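Local atomic coordinates of methylxanthine N3-demethylase NdmB (Pseudomonas putida, PDB entry 6ICL), a protein that removes the N3-methyl group of theobromine and related methylxanthines as formaldehyde, using a Rieske [2Fe-2S] cluster, non-heme iron, NADH and oxygen. Residues P169-V175 with I290-D296. Residues are numbered along the deposited sequence; the frame is centred on the assembly and turned at random.
Sequences PDMQVIV and IIVREKD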
loop_
_atom_site.group_PDB
_atom_site.type_symbol
_atom_site.label_atom_id
_atom_site.label_comp_id
_atom_site.label_asym_id
_atom_site.label_seq_id
_atom_site.Cartn_x
_atom_site.Cartn_y
_atom_site.Cartn_z
ATOM N N PRO A 169 -25.856 6.379 40.274
ATOM C CA PRO A 169 -24.617 7.003 40.762
ATOM C C PRO A 169 -23.679 6.043 41.477
ATOM O O PRO A 169 -22.544 6.433 41.785
ATOM C CB PRO A 169 -25.129 8.097 41.709
ATOM C CG PRO A 169 -26.399 7.539 42.251
ATOM C CD PRO A 169 -27.023 6.760 41.093
ATOM N N ASP A 170 -24.094 4.809 41.752
ATOM C CA ASP A 170 -23.143 3.833 42.267
ATOM C C ASP A 170 -22.319 3.168 41.171
ATOM O O ASP A 170 -21.405 2.397 41.491
ATOM C CB ASP A 170 -23.859 2.742 43.059
ATOM C CG ASP A 170 -24.390 3.235 44.386
ATOM O OD1 ASP A 170 -23.829 4.201 44.950
ATOM O OD2 ASP A 170 -25.377 2.646 44.858
ATOM N N MET A 171 -22.616 3.426 39.902
ATOM C CA MET A 171 -21.968 2.711 38.812
ATOM C C MET A 171 -21.296 3.694 37.860
ATOM O O MET A 171 -21.491 4.908 37.942
ATOM C CB MET A 171 -22.988 1.823 38.089
ATOM C CG MET A 171 -23.657 0.835 39.053
ATOM S SD MET A 171 -24.668 -0.425 38.267
ATOM C CE MET A 171 -23.489 -1.756 38.088
ATOM N N GLN A 172 -20.460 3.168 36.966
ATOM C CA GLN A 172 -19.835 4.008 35.954
ATOM C C GLN A 172 -20.035 3.391 34.576
ATOM O O GLN A 172 -20.088 2.166 34.429
ATOM C CB GLN A 172 -18.341 4.239 36.239
ATOM C CG GLN A 172 -17.483 2.988 36.303
ATOM C CD GLN A 172 -16.088 3.276 36.826
ATOM O OE1 GLN A 172 -15.787 3.037 37.999
ATOM N NE2 GLN A 172 -15.226 3.801 35.960
ATOM N N VAL A 173 -20.135 4.262 33.570
ATOM C CA VAL A 173 -20.546 3.888 32.225
ATOM C C VAL A 173 -19.370 4.033 31.258
ATOM O O VAL A 173 -18.548 4.953 31.387
ATOM C CB VAL A 173 -21.744 4.748 31.780
ATOM C CG1 VAL A 173 -22.218 4.371 30.360
ATOM C CG2 VAL A 173 -22.876 4.649 32.796
ATOM N N ILE A 174 -19.291 3.104 30.296
ATOM C CA ILE A 174 -18.453 3.220 29.101
ATOM C C ILE A 174 -19.379 3.144 27.898
ATOM O O ILE A 174 -20.057 2.129 27.704
ATOM C CB ILE A 174 -17.405 2.102 28.999
ATOM C CG1 ILE A 174 -16.445 2.093 30.176
ATOM C CG2 ILE A 174 -16.632 2.223 27.680
ATOM C CD1 ILE A 174 -15.673 0.768 30.299
ATOM N N VAL A 175 -19.412 4.200 27.095
ATOM C CA VAL A 175 -20.070 4.182 25.794
ATOM C C VAL A 175 -18.980 3.961 24.744
ATOM O O VAL A 175 -18.160 4.846 24.467
ATOM C CB VAL A 175 -20.856 5.473 25.531
ATOM C CG1 VAL A 175 -21.611 5.370 24.197
ATOM C CG2 VAL A 175 -21.820 5.743 26.680
ATOM N N ILE A 290 -22.436 -0.606 25.314
ATOM C CA ILE A 290 -22.337 0.164 26.553
ATOM C C ILE A 290 -22.084 -0.808 27.700
ATOM O O ILE A 290 -22.764 -1.836 27.820
ATOM C CB ILE A 290 -23.598 1.013 26.810
ATOM C CG1 ILE A 290 -23.746 2.040 25.680
ATOM C CG2 ILE A 290 -23.540 1.693 28.200
ATOM C CD1 ILE A 290 -24.962 2.965 25.787
ATOM N N ILE A 291 -21.081 -0.507 28.516
ATOM C CA ILE A 291 -20.753 -1.290 29.702
ATOM C C ILE A 291 -21.052 -0.433 30.924
ATOM O O ILE A 291 -20.575 0.706 31.016
ATOM C CB ILE A 291 -19.277 -1.721 29.689
ATOM C CG1 ILE A 291 -18.938 -2.444 28.379
ATOM C CG2 ILE A 291 -18.955 -2.591 30.894
ATOM C CD1 ILE A 291 -17.444 -2.711 28.204
ATOM N N VAL A 292 -21.861 -0.961 31.843
ATOM C CA VAL A 292 -22.172 -0.302 33.108
ATOM C C VAL A 292 -21.723 -1.212 34.230
ATOM O O VAL A 292 -22.085 -2.396 34.262
ATOM C CB VAL A 292 -23.664 0.018 33.258
ATOM C CG1 VAL A 292 -23.890 0.883 34.525
ATOM C CG2 VAL A 292 -24.166 0.722 32.011
ATOM N N ARG A 293 -20.915 -0.669 35.132
ATOM C CA ARG A 293 -20.328 -1.472 36.189
ATOM C C ARG A 293 -20.239 -0.631 37.453
ATOM O O ARG A 293 -20.255 0.601 37.402
ATOM C CB ARG A 293 -18.943 -1.991 35.796
ATOM C CG ARG A 293 -17.816 -0.955 35.959
ATOM C CD ARG A 293 -16.582 -1.415 35.220
ATOM N NE ARG A 293 -15.359 -0.677 35.538
ATOM C CZ ARG A 293 -14.880 0.355 34.841
ATOM N NH1 ARG A 293 -15.534 0.832 33.787
ATOM N NH2 ARG A 293 -13.741 0.926 35.215
ATOM N N GLU A 294 -20.140 -1.319 38.588
ATOM C CA GLU A 294 -19.948 -0.642 39.864
ATOM C C GLU A 294 -18.573 0.009 39.905
ATOM O O GLU A 294 -17.597 -0.549 39.397
ATOM C CB GLU A 294 -20.098 -1.645 41.011
ATOM C CG GLU A 294 -21.536 -2.117 41.212
ATOM C CD GLU A 294 -21.663 -3.333 42.111
ATOM O OE1 GLU A 294 -20.645 -3.770 42.702
ATOM O OE2 GLU A 294 -22.799 -3.854 42.218
ATOM N N LYS A 295 -18.491 1.185 40.524
ATOM C CA LYS A 295 -17.239 1.937 40.509
ATOM C C LYS A 295 -16.124 1.109 41.130
ATOM O O LYS A 295 -16.343 0.417 42.124
ATOM C CB LYS A 295 -17.415 3.261 41.251
ATOM C CG LYS A 295 -18.592 4.060 40.727
ATOM C CD LYS A 295 -18.694 5.417 41.399
ATOM C CE LYS A 295 -19.691 6.287 40.670
ATOM N NZ LYS A 295 -19.572 7.736 41.000
ATOM N N ASP A 296 -14.908 1.149 40.516
ATOM C CA ASP A 296 -13.884 0.189 40.927
ATOM C C ASP A 296 -12.436 0.666 40.869
ATOM O O ASP A 296 -11.553 -0.115 41.240
ATOM C CB ASP A 296 -14.020 -1.102 40.098
ATOM C CG ASP A 296 -13.793 -0.880 38.586
ATOM O OD1 ASP A 296 -13.484 0.259 38.159
ATOM O OD2 ASP A 296 -13.912 -1.874 37.831
HETATM O O HOH W 1 -18.343 0.586 32.785
#
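Q172 and I174 on edge strand 171-181 pair antiparallel with R293 and I291 on strand 284-294, closing one margin of the seven-stranded antiparallel sheet in this Rieske oxygenase. Two hydrogen-bonded pairs carry the ladder: Q172 N reaches R293 O at 2.6 Å and I174 N reaches I291 O at 2.8 Å, each answered by a return bond. On the face holding V173, V175, I290 and V292, side chains branched at CB suit an extended backbone and pack against one another; V173 CG1, anti to its N (chi1 -179°), leans on I290 CG2 at 3.7 Å, while I146 of strand 146-150 touches V175 and I290.

The other face is polar around R293. The Q172 amide stacks, offset toward the rim, over one face of the R293 guanidinium, the planes 28° apart, and Q172 OE1 accepts D296 N at 3.3 Å. D296 forms a side-on salt bridge with R293: R293 NE meets D296 OD2 in the guanidinium plane at 3.0 Å, and NH2 binds OD1, which also accepts the backbone N of Q298. R293 NH1 forms a salt bridge with D300, first in helix 300-319, and donates to a water that donates to Q172 O and I291 O. I174 CD1 packs 3.5 Å from R293 NH1. With a leucine in place of R293, D296 and D300 would probably lose their cationic mate and the Q172 amide would be left freer to turn. One buried arginine, its charge probably balanced by two aspartates, ties the sheet margin to the turn after strand 284-294 and to the following helix.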